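Local coordinates for protein probable zinc protease (Pseudomonas aeruginosa, PDB 4NNZ) that probably acts as a zinc-dependent metallopeptidase of the M16 family, working as one subunit of a heterodimeric protease, at residues Asn252-Ser258 with Phe304-Leu310; Asn266-Leu270 with Ala393-Val397. All coordinates share one frame; numbering follows the deposited sequence.

Contact 1 of 2, residues Asn252-Ser258 with Phe304-Leu310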
loop_
_atom_site.group_PDB
_atom_site.type_symbol
_atom_site.label_atom_id
_atom_site.label_comp_id
_atom_site.label_asym_id
_atom_site.label_seq_id
_atom_site.Cartn_x
_atom_site.Cartn_y
_atom_site.Cartn_z
ATOM N N ASN A 252 3.462 11.454 -11.239
ATOM C CA ASN A 252 2.360 10.535 -11.424
ATOM C C ASN A 252 1.597 10.853 -12.665
ATOM O O ASN A 252 1.185 11.964 -12.876
ATOM C CB ASN A 252 1.393 10.568 -10.256
ATOM C CG ASN A 252 1.970 10.023 -8.996
ATOM O OD1 ASN A 252 2.504 10.743 -8.212
ATOM N ND2 ASN A 252 1.830 8.754 -8.793
ATOM N N VAL A 253 1.400 9.854 -13.489
ATOM C CA VAL A 253 0.864 10.062 -14.806
ATOM C C VAL A 253 0.065 8.886 -15.264
ATOM O O VAL A 253 0.076 7.875 -14.654
ATOM C CB VAL A 253 1.942 10.347 -15.852
ATOM C CG1 VAL A 253 2.491 11.731 -15.705
ATOM C CG2 VAL A 253 3.030 9.324 -15.792
ATOM N N PRO A 254 -0.643 9.029 -16.353
ATOM C CA PRO A 254 -1.340 7.919 -16.975
ATOM C C PRO A 254 -0.483 7.017 -17.839
ATOM O O PRO A 254 0.604 7.323 -18.207
ATOM C CB PRO A 254 -2.375 8.612 -17.827
ATOM C CG PRO A 254 -1.801 9.923 -18.093
ATOM C CD PRO A 254 -1.117 10.308 -16.857
ATOM N N SER A 255 -1.039 5.889 -18.195
ATOM C CA SER A 255 -0.450 5.003 -19.152
ATOM C C SER A 255 -1.573 4.562 -20.048
ATOM O O SER A 255 -2.688 4.906 -19.818
ATOM C CB SER A 255 0.263 3.846 -18.484
ATOM O OG SER A 255 -0.576 2.772 -18.289
ATOM N N LEU A 256 -1.262 3.816 -21.080
ATOM C CA LEU A 256 -2.250 3.336 -22.009
ATOM C C LEU A 256 -3.237 2.402 -21.342
ATOM O O LEU A 256 -4.336 2.247 -21.782
ATOM C CB LEU A 256 -1.588 2.705 -23.211
ATOM C CG LEU A 256 -0.825 3.711 -24.052
ATOM C CD1 LEU A 256 0.050 3.030 -25.074
ATOM C CD2 LEU A 256 -1.764 4.666 -24.736
ATOM N N GLY A 257 -2.838 1.799 -20.255
ATOM C CA GLY A 257 -3.726 0.992 -19.469
ATOM C C GLY A 257 -4.853 1.780 -18.873
ATOM O O GLY A 257 -5.910 1.269 -18.661
ATOM N N SER A 258 -4.586 3.031 -18.561
ATOM C CA SER A 258 -5.488 3.863 -17.818
ATOM C C SER A 258 -5.958 5.143 -18.453
ATOM O O SER A 258 -6.567 5.938 -17.785
ATOM C CB SER A 258 -4.833 4.214 -16.512
ATOM O OG SER A 258 -3.800 5.116 -16.710
ATOM N N PHE A 304 3.260 1.411 -21.018
ATOM C CA PHE A 304 2.485 0.209 -21.225
ATOM C C PHE A 304 2.093 -0.550 -19.975
ATOM O O PHE A 304 2.194 -1.729 -19.922
ATOM C CB PHE A 304 3.148 -0.703 -22.234
ATOM C CG PHE A 304 3.416 -0.044 -23.519
ATOM C CD1 PHE A 304 2.438 0.088 -24.436
ATOM C CD2 PHE A 304 4.633 0.484 -23.782
ATOM C CE1 PHE A 304 2.664 0.707 -25.614
ATOM C CE2 PHE A 304 4.872 1.113 -24.952
ATOM C CZ PHE A 304 3.883 1.224 -25.873
ATOM N N ASN A 305 1.670 0.175 -18.965
ATOM C CA ASN A 305 1.135 -0.401 -17.743
ATOM C C ASN A 305 -0.325 -0.796 -17.765
ATOM O O ASN A 305 -1.120 -0.275 -18.480
ATOM C CB ASN A 305 1.384 0.524 -16.562
ATOM C CG ASN A 305 2.794 0.479 -16.072
ATOM O OD1 ASN A 305 3.400 -0.568 -15.991
ATOM N ND2 ASN A 305 3.313 1.610 -15.728
ATOM N N ARG A 306 -0.650 -1.711 -16.897
ATOM C CA ARG A 306 -1.982 -2.143 -16.658
ATOM C C ARG A 306 -2.787 -0.984 -16.169
ATOM O O ARG A 306 -3.913 -0.810 -16.521
ATOM C CB ARG A 306 -1.895 -3.112 -15.529
ATOM C CG ARG A 306 -2.854 -4.242 -15.492
ATOM C CD ARG A 306 -2.503 -5.041 -14.270
ATOM N NE ARG A 306 -3.678 -5.453 -13.573
ATOM C CZ ARG A 306 -3.839 -5.451 -12.269
ATOM N NH1 ARG A 306 -2.910 -5.044 -11.457
ATOM N NH2 ARG A 306 -4.971 -5.864 -11.790
ATOM N N GLY A 307 -2.192 -0.224 -15.286
ATOM C CA GLY A 307 -2.781 0.955 -14.741
ATOM C C GLY A 307 -1.925 2.156 -15.021
ATOM O O GLY A 307 -1.334 2.265 -16.036
ATOM N N ASP A 308 -1.820 3.016 -14.038
ATOM C CA ASP A 308 -1.085 4.251 -14.099
ATOM C C ASP A 308 0.411 4.090 -14.023
ATOM O O ASP A 308 0.896 3.031 -13.816
ATOM C CB ASP A 308 -1.537 5.163 -12.987
ATOM C CG ASP A 308 -2.854 5.759 -13.251
ATOM O OD1 ASP A 308 -3.230 5.870 -14.411
ATOM O OD2 ASP A 308 -3.523 6.125 -12.300
ATOM N N SER A 309 1.123 5.181 -14.179
ATOM C CA SER A 309 2.535 5.145 -14.369
ATOM C C SER A 309 3.256 6.344 -13.810
ATOM O O SER A 309 2.679 7.203 -13.234
ATOM C CB SER A 309 2.858 4.967 -15.838
ATOM O OG SER A 309 4.217 4.716 -16.002
ATOM N N LEU A 310 4.556 6.341 -13.988
ATOM C CA LEU A 310 5.441 7.314 -13.432
ATOM C C LEU A 310 6.384 7.819 -14.489
ATOM O O LEU A 310 6.921 7.051 -15.225
ATOM C CB LEU A 310 6.256 6.627 -12.372
ATOM C CG LEU A 310 6.121 6.882 -10.894
ATOM C CD1 LEU A 310 7.429 6.556 -10.241
ATOM C CD2 LEU A 310 5.756 8.310 -10.581
HETATM O O HOH W 1 0.933 7.409 -10.871
#

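Contact 2 of 2, residues Asn266-Leu270 with Ala393-Val397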
loop_
_atom_site.group_PDB
_atom_site.type_symbol
_atom_site.label_atom_id
_atom_site.label_comp_id
_atom_site.label_asym_id
_atom_site.label_seq_id
_atom_site.Cartn_x
_atom_site.Cartn_y
_atom_site.Cartn_z
ATOM N N ASN A 266 1.330 9.341 -25.475
ATOM C CA ASN A 266 2.312 9.293 -26.503
ATOM C C ASN A 266 3.144 10.542 -26.506
ATOM O O ASN A 266 4.291 10.521 -26.862
ATOM C CB ASN A 266 1.681 8.981 -27.833
ATOM C CG ASN A 266 1.173 7.580 -27.898
ATOM O OD1 ASN A 266 1.587 6.738 -27.149
ATOM N ND2 ASN A 266 0.271 7.333 -28.781
ATOM N N ALA A 267 2.527 11.629 -26.097
ATOM C CA ALA A 267 3.205 12.875 -25.891
ATOM C C ALA A 267 4.212 12.781 -24.770
ATOM O O ALA A 267 5.253 13.352 -24.832
ATOM C CB ALA A 267 2.214 13.961 -25.627
ATOM N N LEU A 268 3.878 12.065 -23.734
ATOM C CA LEU A 268 4.819 11.801 -22.678
ATOM C C LEU A 268 6.024 10.960 -23.078
ATOM O O LEU A 268 7.105 11.184 -22.619
ATOM C CB LEU A 268 4.101 11.221 -21.473
ATOM C CG LEU A 268 3.308 12.238 -20.707
ATOM C CD1 LEU A 268 2.465 11.563 -19.673
ATOM C CD2 LEU A 268 4.203 13.262 -20.068
ATOM N N ARG A 269 5.816 9.976 -23.920
ATOM C CA ARG A 269 6.895 9.161 -24.399
ATOM C C ARG A 269 7.863 9.986 -25.190
ATOM O O ARG A 269 9.045 9.878 -25.028
ATOM C CB ARG A 269 6.336 8.049 -25.252
ATOM C CG ARG A 269 5.122 7.430 -24.626
ATOM C CD ARG A 269 4.510 6.359 -25.474
ATOM N NE ARG A 269 5.488 5.493 -26.083
ATOM C CZ ARG A 269 5.222 4.661 -27.067
ATOM N NH1 ARG A 269 4.022 4.588 -27.548
ATOM N NH2 ARG A 269 6.153 3.903 -27.563
ATOM N N LEU A 270 7.323 10.834 -26.032
ATOM C CA LEU A 270 8.077 11.744 -26.829
ATOM C C LEU A 270 8.841 12.722 -25.960
ATOM O O LEU A 270 9.939 13.077 -26.275
ATOM C CB LEU A 270 7.149 12.480 -27.788
ATOM C CG LEU A 270 7.130 12.198 -29.285
ATOM C CD1 LEU A 270 8.510 12.161 -29.863
ATOM C CD2 LEU A 270 6.435 10.903 -29.604
ATOM N N ALA A 393 0.656 6.170 -34.155
ATOM C CA ALA A 393 0.308 6.908 -32.971
ATOM C C ALA A 393 1.368 7.889 -32.576
ATOM O O ALA A 393 1.077 8.945 -32.106
ATOM C CB ALA A 393 0.037 5.951 -31.844
ATOM N N LEU A 394 2.608 7.498 -32.711
ATOM C CA LEU A 394 3.701 8.361 -32.363
ATOM C C LEU A 394 3.718 9.538 -33.300
ATOM O O LEU A 394 4.085 10.631 -32.948
ATOM C CB LEU A 394 5.011 7.609 -32.392
ATOM C CG LEU A 394 5.320 6.809 -31.151
ATOM C CD1 LEU A 394 6.741 6.333 -31.167
ATOM C CD2 LEU A 394 5.066 7.614 -29.907
ATOM N N LYS A 395 3.338 9.255 -34.524
ATOM C CA LYS A 395 3.308 10.228 -35.580
ATOM C C LYS A 395 2.321 11.322 -35.305
ATOM O O LYS A 395 2.553 12.445 -35.646
ATOM C CB LYS A 395 2.943 9.551 -36.866
ATOM C CG LYS A 395 3.842 9.902 -38.012
ATOM C CD LYS A 395 3.497 9.082 -39.239
ATOM C CE LYS A 395 2.600 9.834 -40.198
ATOM N NZ LYS A 395 3.262 10.150 -41.489
ATOM N N ALA A 396 1.207 10.982 -34.688
ATOM C CA ALA A 396 0.156 11.940 -34.405
ATOM C C ALA A 396 0.525 13.036 -33.425
ATOM O O ALA A 396 -0.092 14.066 -33.417
ATOM C CB ALA A 396 -1.113 11.241 -33.985
ATOM N N VAL A 397 1.528 12.810 -32.611
ATOM C CA VAL A 397 1.882 13.781 -31.624
ATOM C C VAL A 397 2.356 15.042 -32.277
ATOM O O VAL A 397 3.172 15.014 -33.148
ATOM C CB VAL A 397 2.974 13.235 -30.715
ATOM C CG1 VAL A 397 3.364 14.260 -29.688
ATOM C CG2 VAL A 397 2.480 11.991 -30.036
#

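Contact 1 of 2, residues Asn252-Ser258 with Phe304-Leu310
Two serine hydroxyls, those of Ser255 and Ser258, carry on the pairing of two chains after their beta pairing has ended. Ser258 OG donates to Asp308 OD1 and Ser255 OG to the backbone O of Gly307; both bonds are modelled very short, so their exact lengths are doubtful. Each hydroxyl also serves its own loop. Ser255 OG accepts from Gly257 N at 3.2 Å, closing an ST turn, while Ser258 OG receives an almost straight bond (176°) from Ser255 N. With chi1 of 72°, Ser258 OG lies between its backbone N and carbonyl carbon, where it can meet both Asp308 and Ser255 N. The other oxygen of that carboxylate, OD2, accepts from Glu227 N, which should help fix the turn of the group. Gly257 brings bare backbone against Asn305, its CA 3.1 Å from Asn305 O in a CA-H...O contact. Beyond the hydroxyls, on the side of Asn252 and Leu310, the two chains run in the five-stranded sheet of the C-terminal half as the ends of antiparallel strands 246-253 and 309-317. Val253 and Ser309 form a hydrogen-bonded pair there, Val253 N to Ser309 O at 3.0 Å and Ser309 N to Val253 O at 2.9 Å. Val253 CG2 rests 3.3 Å from Ser309 O on the face packed by helices 262-276 and 399-409. On the Asn252 and Leu310 face, a water bridges Asn252 ND2 to Ser309 O, and Asn252 OD1 accepts from Arg234. At the far end, Leu256 and Phe304 lie side by side, Leu256 CD1 approaching Phe304 CE1 to 3.5 Å.

Contact 2 of 2, residues Asn266-Leu270 with Ala393-Val397
Helix 262-276 meets the C-terminal end of helix 386-396 through Leu270 and Leu394, whose CD2 methyls touch at 3.6 Å in an apolar interface with a polar margin. Leu394 carries much of it. Its CD2 also sits over one face of the Arg269 guanidinium, 4.0 Å above the plane and displaced toward the rim, and the two side chains cross at about a right angle. The Arg269 chain bends at chi3 (42°), and one face of its guanidinium is turned to Leu394 CD2. The group is steered within its own helix as well: Arg269 NH1 donates to Asn266 OD1 at 3.3 Å; OD1 lies close to the guanidinium plane, whereas NH1 stands well above the plane of the amide carbonyl. The same NH1 forms a salt bridge with Asp390, one of the residues of helix 386-396, so a charged tie joins the helices next to the leucines.

Asn266 works on two fronts. While its oxygen takes the arginine, ND2 lies 3.4 Å from Ala393 CB, and Asn266 CB packs 3.8 Å from Val397 CG2. Val397 divides its branches: CG1 reaches Ala267 CB at 4.2 Å, and CG2 also approaches Leu270 CD2 at 4.1 Å. Behind these groups Leu394 touches Met356 of helix 346-364, and Val397 touches Ile402 of helix 399-409, which extends the apolar core beyond the pair. Helices layered on one face of a beta sheet, with one helix against the strands and another packed on its outer side, are the build of the alpha/beta domains of M16 peptidases.

Contacts 1 and 2 lie about 15 Å apart, centre to centre, in the C-terminal half of the chain, and helix 262-276 connects them. Along the sequence their segments alternate: 252-258 is followed within a few residues by the helix bearing 266-270, then come 304-310 and, much later, 393-397. Contact 1 closes the end of two neighbouring strands in the five-stranded sheet, whereas contact 2 belongs to the helices stacked behind it. They touch directly where Val253 CG1 packs on Leu268 CD1 and Phe304 CZ on Arg269 NH1. Helix 262-276 is thus held between sheet and outer helix, tying together parts of the domain that are distant in sequence.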